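Local coordinates for protein dTDP-glucose 4,6-dehydratase (Klebsiella pneumoniae, PDB 5U4Q) that probably catalyses the dehydration of dTDP-glucose to its 4-keto-6-deoxy sugar, as an NAD-binding member of the epimerase/dehydratase family with a Rossmann fold, at residues V121-Y126 with V236-N241. Numbering follows the deposited sequence.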
loop_
_atom_site.group_PDB
_atom_site.type_symbol
_atom_site.label_atom_id
_atom_site.label_comp_id
_atom_site.label_asym_id
_atom_site.label_seq_id
_atom_site.Cartn_x
_atom_site.Cartn_y
_atom_site.Cartn_z
ATOM N N VAL A 121 -19.767 3.888 -10.145
ATOM C CA VAL A 121 -20.312 3.866 -8.776
ATOM C C VAL A 121 -20.247 5.274 -8.176
ATOM O O VAL A 121 -19.212 5.966 -8.272
ATOM C CB VAL A 121 -19.555 2.840 -7.926
ATOM C CG1 VAL A 121 -19.809 3.046 -6.428
ATOM C CG2 VAL A 121 -19.946 1.446 -8.370
ATOM N N LYS A 122 -21.353 5.717 -7.574
ATOM C CA LYS A 122 -21.432 7.101 -7.095
ATOM C C LYS A 122 -20.727 7.392 -5.778
ATOM O O LYS A 122 -20.438 8.553 -5.489
ATOM C CB LYS A 122 -22.882 7.570 -7.060
ATOM C CG LYS A 122 -23.474 7.638 -8.459
ATOM C CD LYS A 122 -24.793 8.384 -8.516
ATOM C CE LYS A 122 -25.214 8.646 -9.963
ATOM N NZ LYS A 122 -25.573 7.398 -10.685
ATOM N N HIS A 123 -20.479 6.352 -4.971
ATOM C CA HIS A 123 -19.745 6.541 -3.719
ATOM C C HIS A 123 -19.197 5.200 -3.254
ATOM O O HIS A 123 -19.952 4.212 -3.181
ATOM C CB HIS A 123 -20.622 7.134 -2.618
ATOM C CG HIS A 123 -19.872 7.607 -1.410
ATOM N ND1 HIS A 123 -20.496 7.893 -0.219
ATOM C CD2 HIS A 123 -18.558 7.886 -1.223
ATOM C CE1 HIS A 123 -19.596 8.334 0.646
ATOM N NE2 HIS A 123 -18.410 8.309 0.072
ATOM N N LEU A 124 -17.896 5.175 -2.973
ATOM C CA LEU A 124 -17.225 4.008 -2.393
ATOM C C LEU A 124 -16.767 4.385 -1.005
ATOM O O LEU A 124 -15.959 5.300 -0.832
ATOM C CB LEU A 124 -15.980 3.634 -3.174
ATOM C CG LEU A 124 -15.061 2.580 -2.527
ATOM C CD1 LEU A 124 -15.756 1.238 -2.366
ATOM C CD2 LEU A 124 -13.790 2.471 -3.346
ATOM N N VAL A 125 -17.296 3.664 -0.015
ATOM C CA VAL A 125 -16.883 3.785 1.370
ATOM C C VAL A 125 -16.103 2.522 1.669
ATOM O O VAL A 125 -16.529 1.438 1.284
ATOM C CB VAL A 125 -18.072 3.940 2.327
ATOM C CG1 VAL A 125 -17.609 4.011 3.786
ATOM C CG2 VAL A 125 -18.858 5.193 1.992
ATOM N N TYR A 126 -14.955 2.648 2.354
ATOM C CA TYR A 126 -14.114 1.461 2.546
ATOM C C TYR A 126 -13.451 1.510 3.894
ATOM O O TYR A 126 -13.221 2.585 4.449
ATOM C CB TYR A 126 -13.073 1.299 1.397
ATOM C CG TYR A 126 -12.091 2.438 1.334
ATOM C CD1 TYR A 126 -12.432 3.630 0.704
ATOM C CD2 TYR A 126 -10.836 2.363 1.956
ATOM C CE1 TYR A 126 -11.564 4.715 0.687
ATOM C CE2 TYR A 126 -9.953 3.435 1.922
ATOM C CZ TYR A 126 -10.328 4.621 1.319
ATOM O OH TYR A 126 -9.475 5.700 1.332
ATOM N N VAL A 236 -23.101 10.932 2.333
ATOM C CA VAL A 236 -22.373 12.184 2.198
ATOM C C VAL A 236 -21.300 11.930 1.155
ATOM O O VAL A 236 -20.296 11.285 1.437
ATOM C CB VAL A 236 -21.768 12.674 3.528
ATOM C CG1 VAL A 236 -20.991 13.959 3.302
ATOM C CG2 VAL A 236 -22.862 12.902 4.574
ATOM N N ILE A 237 -21.532 12.420 -0.054
ATOM C CA ILE A 237 -20.651 12.153 -1.195
ATOM C C ILE A 237 -19.557 13.228 -1.326
ATOM O O ILE A 237 -19.867 14.406 -1.523
ATOM C CB ILE A 237 -21.472 12.035 -2.479
ATOM C CG1 ILE A 237 -22.491 10.883 -2.323
ATOM C CG2 ILE A 237 -20.543 11.808 -3.677
ATOM C CD1 ILE A 237 -23.349 10.626 -3.531
ATOM N N PRO A 238 -18.273 12.846 -1.208
ATOM C CA PRO A 238 -17.215 13.852 -1.319
ATOM C C PRO A 238 -17.204 14.530 -2.674
ATOM O O PRO A 238 -17.542 13.912 -3.657
ATOM C CB PRO A 238 -15.927 13.033 -1.138
ATOM C CG PRO A 238 -16.364 11.878 -0.312
ATOM C CD PRO A 238 -17.702 11.528 -0.867
ATOM N N GLN A 239 -16.875 15.818 -2.658
ATOM C CA GLN A 239 -16.860 16.649 -3.851
ATOM C C GLN A 239 -15.457 17.137 -4.125
ATOM O O GLN A 239 -14.671 17.291 -3.228
ATOM C CB GLN A 239 -17.764 17.855 -3.630
ATOM C CG GLN A 239 -19.203 17.471 -3.343
ATOM C CD GLN A 239 -19.829 16.727 -4.500
ATOM O OE1 GLN A 239 -19.718 17.149 -5.657
ATOM N NE2 GLN A 239 -20.482 15.607 -4.209
ATOM N N ALA A 240 -15.194 17.415 -5.387
ATOM C CA ALA A 240 -13.923 17.999 -5.794
ATOM C C ALA A 240 -13.781 19.406 -5.193
ATOM O O ALA A 240 -14.784 20.080 -4.928
ATOM C CB ALA A 240 -13.859 18.072 -7.290
ATOM N N ASN A 241 -12.544 19.836 -4.993
ATOM C CA ASN A 241 -12.256 21.127 -4.388
ATOM C C ASN A 241 -11.020 21.770 -5.009
ATOM O O ASN A 241 -9.899 21.465 -4.616
ATOM C CB ASN A 241 -12.024 20.948 -2.892
ATOM C CG ASN A 241 -11.686 22.243 -2.183
ATOM O OD1 ASN A 241 -11.768 23.338 -2.763
ATOM N ND2 ASN A 241 -11.293 22.129 -0.914
#
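With CG anti to its backbone N (chi1 -168°), H123 swings its imidazole from strand 123-129 toward the loop that follows helix 223-234. I237 has CG1 beside its backbone N and anti to its carbonyl carbon, with chi2 extended (-179°), so its side chain slides past H123 in the opposite direction. The ring lies between CA of I237 on one face and CG2 of V125 on the opposite face, 3.5 Å above the plane and off toward the rim. The ring's CE1 comes 3.1 Å from the carbonyl O of V236, while the side chains of P238 and H123 cross at about a right angle, bringing CD of P238 to 3.4 Å from NE2 of H123. Further out, CG2 of I237 rests 3.7 Å from the backbone O of K122. Within the loop, NE2 of Q239 hydrogen-bonds back to the O of I237 at 3.0 Å, reaching it from above the carbonyl plane. The contact joins a central strand of the Rossmann sheet, flanked by strands 81-84 and 176-185, to the connection between helix 223-234 and strand 258-263. Both ring nitrogens are engaged: ND1 donates to the O of L234, tying the strand to the end of helix 223-234, and NE2 bonds OG1 of T177 on strand 176-185, where a neutral ring would accept. V236, I237 and P238 meet the imidazole by contact alone.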